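Local coordinates for FBP protein (Leishmania major, PDB 5OEZ), which probably catalyses the hydrolysis of beta-D-fructose 1,6-bisphosphate to beta-D-fructose 6-phosphate and phosphate, a magnesium-dependent step of carbohydrate biosynthesis, as a homotetramer, at residues Gly95-Glu100 against Phe116-Asp121; Arg280-Ala285 against Gln309-Leu314. One frame throughout, in Å; residues are numbered along the deposited sequence.

Contact 1 (Gly95-Glu100 against Phe116-Asp121); sequences GSEEEE and FFDPLD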
ATOM      1  N   GLY C  95      27.792  15.731   1.050  1.00 51.49           N
ATOM      2  CA  GLY C  95      28.811  14.697   1.091  1.00 48.49           C
ATOM      3  C   GLY C  95      28.173  13.335   1.199  1.00 44.29           C
ATOM      4  O   GLY C  95      27.589  13.003   2.220  1.00 48.98           O
ATOM      5  N   SER C  96      28.287  12.548   0.141  1.00 47.48           N
ATOM      6  CA  SER C  96      27.860  11.150   0.152  1.00 48.39           C
ATOM      7  C   SER C  96      29.042  10.228   0.437  1.00 48.40           C
ATOM      8  O   SER C  96      30.072  10.363  -0.199  1.00 53.37           O
ATOM      9  CB  SER C  96      27.304  10.792  -1.214  1.00 51.52           C
ATOM     10  OG  SER C  96      26.869   9.448  -1.221  1.00 53.83           O
ATOM     11  N   GLU C  97      28.868   9.267   1.346  1.00 48.04           N
ATOM     12  CA  GLU C  97      29.917   8.308   1.695  1.00 56.91           C
ATOM     13  C   GLU C  97      30.511   7.568   0.497  1.00 62.44           C
ATOM     14  O   GLU C  97      31.704   7.268   0.499  1.00 73.26           O
ATOM     15  CB  GLU C  97      29.407   7.261   2.685  1.00 64.97           C
ATOM     16  CG  GLU C  97      30.515   6.473   3.367  1.00 76.22           C
ATOM     17  CD  GLU C  97      29.955   5.557   4.467  1.00 83.58           C
ATOM     18  OE1 GLU C  97      29.144   4.694   4.143  1.00103.60           O
ATOM     19  OE2 GLU C  97      30.294   5.667   5.675  1.00 83.36           O
ATOM     20  N   GLU C  98      29.688   7.309  -0.518  1.00 60.41           N
ATOM     21  CA  GLU C  98      30.104   6.580  -1.709  1.00 73.55           C
ATOM     22  C   GLU C  98      31.015   7.376  -2.651  1.00 79.44           C
ATOM     23  O   GLU C  98      31.762   6.769  -3.428  1.00118.82           O
ATOM     24  CB  GLU C  98      28.885   6.094  -2.495  1.00 75.73           C
ATOM     25  CG  GLU C  98      27.827   5.343  -1.657  1.00 86.91           C
ATOM     26  CD  GLU C  98      26.829   4.539  -2.487  1.00104.13           C
ATOM     27  OE1 GLU C  98      26.733   4.742  -3.716  1.00 99.21           O
ATOM     28  OE2 GLU C  98      26.123   3.688  -1.898  1.00106.81           O
ATOM     29  N   GLU C  99      31.036   8.702  -2.523  1.00 75.15           N
ATOM     30  CA  GLU C  99      31.780   9.567  -3.436  1.00 75.10           C
ATOM     31  C   GLU C  99      33.059  10.149  -2.835  1.00 70.55           C
ATOM     32  O   GLU C  99      33.148  10.419  -1.638  1.00 63.34           O
ATOM     33  CB  GLU C  99      30.874  10.686  -3.888  1.00 68.25           C
ATOM     34  CG  GLU C  99      29.560  10.152  -4.419  1.00 76.05           C
ATOM     35  CD  GLU C  99      28.729  11.189  -5.139  1.00 83.91           C
ATOM     36  OE1 GLU C  99      29.021  12.396  -5.028  1.00 92.89           O
ATOM     37  OE2 GLU C  99      27.784  10.779  -5.832  1.00 75.55           O
ATOM     38  N   GLU C 100      34.057  10.347  -3.684  1.00 76.17           N
ATOM     39  CA  GLU C 100      35.347  10.842  -3.210  1.00 89.50           C
ATOM     40  C   GLU C 100      35.340  12.334  -2.832  1.00 86.88           C
ATOM     41  O   GLU C 100      36.060  12.732  -1.922  1.00 91.14           O
ATOM     42  CB  GLU C 100      36.492  10.476  -4.148  1.00 90.56           C
ATOM     43  CG  GLU C 100      37.857  10.328  -3.436  1.00101.05           C
ATOM     44  CD  GLU C 100      37.943   9.263  -2.318  1.00105.09           C
ATOM     45  OE1 GLU C 100      36.958   8.561  -2.007  1.00106.14           O
ATOM     46  OE2 GLU C 100      39.035   9.121  -1.723  1.00114.26           O
ATOM     47  N   PHE C 116      26.180  15.305   5.458  1.00 43.80           N
ATOM     48  CA  PHE C 116      27.007  14.166   5.157  1.00 48.21           C
ATOM     49  C   PHE C 116      26.159  12.965   5.452  1.00 47.27           C
ATOM     50  O   PHE C 116      25.639  12.850   6.558  1.00 45.30           O
ATOM     51  CB  PHE C 116      28.273  14.199   6.014  1.00 45.88           C
ATOM     52  CG  PHE C 116      29.127  15.372   5.700  1.00 45.62           C
ATOM     53  CD1 PHE C 116      30.011  15.322   4.639  1.00 49.70           C
ATOM     54  CD2 PHE C 116      28.991  16.554   6.408  1.00 49.57           C
ATOM     55  CE1 PHE C 116      30.791  16.419   4.307  1.00 57.11           C
ATOM     56  CE2 PHE C 116      29.757  17.659   6.081  1.00 55.56           C
ATOM     57  CZ  PHE C 116      30.656  17.595   5.025  1.00 56.47           C
ATOM     58  N   PHE C 117      26.008  12.085   4.467  1.00 43.54           N
ATOM     59  CA  PHE C 117      25.094  10.978   4.616  1.00 44.01           C
ATOM     60  C   PHE C 117      25.638   9.678   4.062  1.00 40.80           C
ATOM     61  O   PHE C 117      26.436   9.673   3.144  1.00 43.37           O
ATOM     62  CB  PHE C 117      23.736  11.333   3.975  1.00 49.17           C
ATOM     63  CG  PHE C 117      23.798  11.541   2.489  1.00 47.32           C
ATOM     64  CD1 PHE C 117      24.144  12.775   1.948  1.00 48.30           C
ATOM     65  CD2 PHE C 117      23.518  10.495   1.626  1.00 46.25           C
ATOM     66  CE1 PHE C 117      24.212  12.950   0.570  1.00 47.09           C
ATOM     67  CE2 PHE C 117      23.603  10.666   0.251  1.00 48.19           C
ATOM     68  CZ  PHE C 117      23.961  11.890  -0.281  1.00 43.84           C
ATOM     69  N   ASP C 118      25.230   8.580   4.693  1.00 46.45           N
ATOM     70  CA  ASP C 118      25.404   7.247   4.162  1.00 47.01           C
ATOM     71  C   ASP C 118      24.020   6.835   3.615  1.00 54.14           C
ATOM     72  O   ASP C 118      23.119   6.526   4.390  1.00 45.36           O
ATOM     73  CB  ASP C 118      25.893   6.309   5.269  1.00 48.16           C
ATOM     74  CG  ASP C 118      26.155   4.886   4.777  1.00 58.09           C
ATOM     75  OD1 ASP C 118      26.065   4.609   3.559  1.00 59.93           O
ATOM     76  OD2 ASP C 118      26.491   4.028   5.627  1.00 78.70           O
ATOM     77  N   PRO C 119      23.843   6.834   2.277  1.00 57.92           N
ATOM     78  CA  PRO C 119      22.492   6.599   1.741  1.00 61.98           C
ATOM     79  C   PRO C 119      21.935   5.201   2.012  1.00 54.82           C
ATOM     80  O   PRO C 119      20.725   5.056   2.170  1.00 63.49           O
ATOM     81  CB  PRO C 119      22.655   6.833   0.237  1.00 59.71           C
ATOM     82  CG  PRO C 119      24.092   6.561  -0.037  1.00 58.86           C
ATOM     83  CD  PRO C 119      24.842   6.963   1.200  1.00 61.76           C
ATOM     84  N   LEU C 120      22.801   4.197   2.072  1.00 53.52           N
ATOM     85  CA  LEU C 120      22.377   2.831   2.331  1.00 54.53           C
ATOM     86  C   LEU C 120      23.493   1.980   2.966  1.00 47.69           C
ATOM     87  O   LEU C 120      24.304   1.403   2.272  1.00 59.99           O
ATOM     88  CB  LEU C 120      21.828   2.198   1.035  1.00 55.62           C
ATOM     89  CG  LEU C 120      20.972   0.951   1.216  1.00 63.36           C
ATOM     90  CD1 LEU C 120      19.698   1.257   1.993  1.00 61.55           C
ATOM     91  CD2 LEU C 120      20.640   0.405  -0.158  1.00 75.58           C
ATOM     92  N   ASP C 121      23.501   1.924   4.295  1.00 50.85           N
ATOM     93  CA  ASP C 121      24.362   1.031   5.063  1.00 63.10           C
ATOM     94  C   ASP C 121      23.843  -0.415   5.022  1.00 64.67           C
ATOM     95  O   ASP C 121      22.650  -0.666   5.210  1.00 57.59           O
ATOM     96  CB  ASP C 121      24.482   1.515   6.533  1.00 76.41           C
ATOM     97  CG  ASP C 121      24.777   0.383   7.524  1.00 96.94           C
ATOM     98  OD1 ASP C 121      25.937  -0.073   7.591  1.00117.23           O
ATOM     99  OD2 ASP C 121      23.840  -0.045   8.245  1.00 95.58           O
TER
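Two backbone hydrogen bonds tie F117 to the residues flanking S96: F117 N donates to G95 O at 2.9 Å, and E97 N donates to F117 O at 3.1 Å. This is the pattern of parallel neighbours, G95 pairing with F116 and S96 with F117. A type I turn from S96 to E99 follows the pairing, and E97 and E98 reach back to D118 and P119.

Apolar contacts lie on both faces. S96 CA sits over one face of the F117 ring, 4.1 Å from its centroid, in a CH-pi contact, and S96 CB approaches F117 CZ at 3.6 Å. F117 CG lies between the backbone N and the carbonyl carbon (chi1 64°), and the far end of the ring reaches S96. On the F116 face, F116 CD1 reaches 3.8 Å from G95 CA, which bears no side chain.

Acidic groups gather at the strand ends. E97 OE1 lies 3.1 Å from D118 OD2, a close approach of two acceptors and like charges, with the carboxylate planes 54° apart; E97 OE2 has a salt bridge to R280. E98 OE2 rests 4.0 Å from P119 CG, while S96 OG is hydrogen-bonded to N78 OD1. E97, E98, D118, L120 and D121 bind manganese in another structure of this protein; with D74, the Glu-Glu pair and Asp-Pro-Leu-Asp run form the metal-binding signature (Asp-Pro-Ile/Leu-Asp) of the fructose-1,6-bisphosphatase and inositol monophosphatase superfamily.

Contact 2 (Arg280-Ala285 against Gln309-Leu314); sequences RLLYEA and QSITRL
L281, L282 and Y283, in the first turn of helix 281-294, pack against I311 and L314 of the loop that leads to strand 317-323. The tight part is apolar. L281 CD2 and L282 CD2 both reach I311 CG1, at 3.8 and 4.0 Å, so this one methylene is shared by two leucines. L282 then crosses L314 at about a right angle, CD1 to CD1 at 3.9 Å. L314 CG is anti to its backbone N (chi1 174°), and from there the CD1 branch also meets the Y283 hydroxyl, OH to CD1 being a close 3.1 Å. L314 O lies 3.4 Å from Y283 CE2, oblique to the ring. F116 packs on L282, Y283 and L314 together, and I157 of helix 150-158 touches L282 and I311.

The polar link between the segments is a water. It donates to L314 O at 2.7 Å and accepts from L282 N at 3.1 Å, satisfying a first-turn N-H that has no carbonyl of its own helix to meet. R280 O, at the N-cap, accepts from E284 N and, at the i+5 spacing of a wider pi-type turn, from A285 N.

Towards solvent the contact is looser. The side chains of S310 and T312 start away from the helix, and R313 is exposed, its guanidinium in a salt bridge with E276. Q309 brings only OE1 near the L281 methyl groups, while its NE2 makes a weak hydrogen bond to T318. The arrangement is a helix N-terminus packed on a loop within the C-terminal domain; the same turn carries E284, a manganese ligand in another structure of this protein, so the contact borders the metal site.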
ATOM      1  N   ARG C 280      33.487   5.254   9.207  1.00 49.14           N
ATOM      2  CA  ARG C 280      33.805   6.614   8.816  1.00 56.20           C
ATOM      3  C   ARG C 280      33.202   7.605   9.816  1.00 51.59           C
ATOM      4  O   ARG C 280      32.042   7.469  10.185  1.00 51.25           O
ATOM      5  CB  ARG C 280      33.285   6.892   7.410  1.00 56.92           C
ATOM      6  CG  ARG C 280      34.287   6.487   6.358  1.00 77.03           C
ATOM      7  CD  ARG C 280      33.783   6.607   4.917  1.00 92.26           C
ATOM      8  NE  ARG C 280      34.096   5.397   4.069  1.00 93.95           N
ATOM      9  CZ  ARG C 280      33.488   4.203   4.150  1.00 87.77           C
ATOM     10  NH1 ARG C 280      32.530   4.002   5.037  1.00 95.42           N
ATOM     11  NH2 ARG C 280      33.837   3.182   3.350  1.00 86.36           N
ATOM     12  N   LEU C 281      34.018   8.551  10.262  1.00 49.71           N
ATOM     13  CA  LEU C 281      33.630   9.552  11.258  1.00 44.70           C
ATOM     14  C   LEU C 281      32.470  10.456  10.833  1.00 42.46           C
ATOM     15  O   LEU C 281      31.463  10.528  11.524  1.00 47.12           O
ATOM     16  CB  LEU C 281      34.836  10.428  11.599  1.00 45.79           C
ATOM     17  CG  LEU C 281      34.642  11.510  12.654  1.00 50.36           C
ATOM     18  CD1 LEU C 281      34.307  10.888  13.989  1.00 57.27           C
ATOM     19  CD2 LEU C 281      35.893  12.342  12.764  1.00 55.61           C
ATOM     20  N   LEU C 282      32.607  11.120   9.692  1.00 42.44           N
ATOM     21  CA  LEU C 282      31.609  12.089   9.246  1.00 52.93           C
ATOM     22  C   LEU C 282      30.266  11.488   8.856  1.00 52.33           C
ATOM     23  O   LEU C 282      29.211  12.038   9.194  1.00 58.14           O
ATOM     24  CB  LEU C 282      32.112  12.866   8.037  1.00 54.89           C
ATOM     25  CG  LEU C 282      32.947  14.111   8.305  1.00 62.51           C
ATOM     26  CD1 LEU C 282      33.250  14.816   6.992  1.00 69.01           C
ATOM     27  CD2 LEU C 282      32.270  15.091   9.256  1.00 60.73           C
ATOM     28  N   TYR C 283      30.319  10.381   8.131  1.00 46.69           N
ATOM     29  CA  TYR C 283      29.139   9.817   7.512  1.00 48.53           C
ATOM     30  C   TYR C 283      28.322   8.896   8.433  1.00 47.57           C
ATOM     31  O   TYR C 283      27.118   8.772   8.237  1.00 57.02           O
ATOM     32  CB  TYR C 283      29.535   9.059   6.250  1.00 50.65           C
ATOM     33  CG  TYR C 283      30.330   9.880   5.266  1.00 52.05           C
ATOM     34  CD1 TYR C 283      29.704  10.763   4.385  1.00 57.10           C
ATOM     35  CD2 TYR C 283      31.698   9.757   5.192  1.00 53.16           C
ATOM     36  CE1 TYR C 283      30.445  11.506   3.471  1.00 55.21           C
ATOM     37  CE2 TYR C 283      32.439  10.493   4.286  1.00 61.77           C
ATOM     38  CZ  TYR C 283      31.804  11.365   3.428  1.00 52.29           C
ATOM     39  OH  TYR C 283      32.552  12.083   2.539  1.00 64.81           O
ATOM     40  N   GLU C 284      28.980   8.254   9.408  1.00 49.95           N
ATOM     41  CA  GLU C 284      28.384   7.197  10.242  1.00 44.86           C
ATOM     42  C   GLU C 284      28.620   7.410  11.735  1.00 45.63           C
ATOM     43  O   GLU C 284      27.663   7.516  12.494  1.00 49.46           O
ATOM     44  CB  GLU C 284      28.938   5.812   9.858  1.00 45.93           C
ATOM     45  CG  GLU C 284      28.712   5.425   8.400  1.00 59.54           C
ATOM     46  CD  GLU C 284      29.550   4.235   7.934  1.00 71.19           C
ATOM     47  OE1 GLU C 284      30.653   3.982   8.474  1.00 73.68           O
ATOM     48  OE2 GLU C 284      29.105   3.544   6.992  1.00101.32           O
ATOM     49  N   ALA C 285      29.881   7.428  12.167  1.00 40.40           N
ATOM     50  CA  ALA C 285      30.176   7.413  13.605  1.00 44.24           C
ATOM     51  C   ALA C 285      29.727   8.686  14.357  1.00 35.91           C
ATOM     52  O   ALA C 285      29.103   8.587  15.405  1.00 40.59           O
ATOM     53  CB  ALA C 285      31.655   7.139  13.841  1.00 42.94           C
ATOM     54  N   GLN C 309      36.454  14.478  18.488  1.00 51.96           N
ATOM     55  CA  GLN C 309      37.566  14.267  17.544  1.00 50.50           C
ATOM     56  C   GLN C 309      37.591  15.337  16.464  1.00 54.94           C
ATOM     57  O   GLN C 309      36.542  15.746  15.964  1.00 59.61           O
ATOM     58  CB  GLN C 309      37.487  12.901  16.879  1.00 46.67           C
ATOM     59  CG  GLN C 309      37.653  11.732  17.838  1.00 51.52           C
ATOM     60  CD  GLN C 309      37.424  10.388  17.161  1.00 62.06           C
ATOM     61  OE1 GLN C 309      37.466  10.279  15.931  1.00 63.33           O
ATOM     62  NE2 GLN C 309      37.206   9.345  17.962  1.00 63.43           N
ATOM     63  N   SER C 310      38.794  15.778  16.106  1.00 58.70           N
ATOM     64  CA  SER C 310      38.978  16.716  14.995  1.00 72.32           C
ATOM     65  C   SER C 310      38.802  16.006  13.654  1.00 72.53           C
ATOM     66  O   SER C 310      39.212  14.852  13.498  1.00 69.76           O
ATOM     67  CB  SER C 310      40.369  17.350  15.040  1.00 78.53           C
ATOM     68  OG  SER C 310      40.532  18.139  16.192  1.00 90.35           O
ATOM     69  N   ILE C 311      38.181  16.696  12.706  1.00 66.29           N
ATOM     70  CA  ILE C 311      38.103  16.231  11.337  1.00 68.39           C
ATOM     71  C   ILE C 311      39.322  16.765  10.584  1.00 70.13           C
ATOM     72  O   ILE C 311      39.444  17.966  10.341  1.00 82.14           O
ATOM     73  CB  ILE C 311      36.768  16.642  10.660  1.00 69.30           C
ATOM     74  CG1 ILE C 311      35.603  15.869  11.282  1.00 74.18           C
ATOM     75  CG2 ILE C 311      36.815  16.378   9.157  1.00 74.38           C
ATOM     76  CD1 ILE C 311      34.654  16.719  12.094  1.00 88.80           C
ATOM     77  N   THR C 312      40.233  15.860  10.257  1.00 73.43           N
ATOM     78  CA  THR C 312      41.408  16.152   9.433  1.00 75.96           C
ATOM     79  C   THR C 312      41.143  15.758   7.972  1.00 74.66           C
ATOM     80  O   THR C 312      41.762  16.304   7.070  1.00 89.46           O
ATOM     81  CB  THR C 312      42.649  15.381   9.967  1.00 83.98           C
ATOM     82  OG1 THR C 312      42.506  13.981   9.701  1.00 85.29           O
ATOM     83  CG2 THR C 312      42.816  15.552  11.487  1.00 90.55           C
ATOM     84  N   ARG C 313      40.227  14.806   7.753  1.00 72.66           N
ATOM     85  CA  ARG C 313      40.054  14.121   6.472  1.00 64.12           C
ATOM     86  C   ARG C 313      38.588  13.778   6.221  1.00 60.64           C
ATOM     87  O   ARG C 313      37.913  13.337   7.113  1.00 57.19           O
ATOM     88  CB  ARG C 313      40.898  12.856   6.471  1.00 63.80           C
ATOM     89  CG  ARG C 313      42.268  13.045   5.884  1.00 61.83           C
ATOM     90  CD  ARG C 313      42.989  11.747   6.103  1.00 62.31           C
ATOM     91  NE  ARG C 313      43.071  11.469   7.523  1.00 57.22           N
ATOM     92  CZ  ARG C 313      42.954  10.278   8.101  1.00 56.93           C
ATOM     93  NH1 ARG C 313      42.755   9.149   7.407  1.00 66.62           N
ATOM     94  NH2 ARG C 313      43.037  10.221   9.416  1.00 54.04           N
ATOM     95  N   LEU C 314      38.101  13.999   5.010  1.00 58.59           N
ATOM     96  CA  LEU C 314      36.720  13.704   4.673  1.00 59.34           C
ATOM     97  C   LEU C 314      36.343  12.234   4.928  1.00 61.07           C
ATOM     98  O   LEU C 314      35.244  11.953   5.429  1.00 58.02           O
ATOM     99  CB  LEU C 314      36.486  14.132   3.233  1.00 64.41           C
ATOM    100  CG  LEU C 314      35.195  13.870   2.496  1.00 72.57           C
ATOM    101  CD1 LEU C 314      34.076  14.656   3.164  1.00 81.63           C
ATOM    102  CD2 LEU C 314      35.318  14.196   1.005  1.00 77.42           C
TER
HETATM  103  O   HOH W   1      34.738  10.299   7.537  1.00 49.50           O

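Contact 1 belongs to the N-terminal family region and contact 2 to the C-terminal one; their centres lie about 12 Å apart, and both supply ligands of the manganese site. E97 OE2 joins them, with R280 NH1 at 2.9 Å in a salt bridge and E284 OE2 at 2.8 Å as a close like-charged neighbour. With no metal bound in this chain, R280 probably offsets part of the repulsion among the acidic groups. Packing backs this junction: Y283 CE1 comes to 3.5 Å from G95 O, and L314 CD2 to 3.4 Å from E100 O. Thus residues 95-100 abut both the helix start and the loop of contact 2.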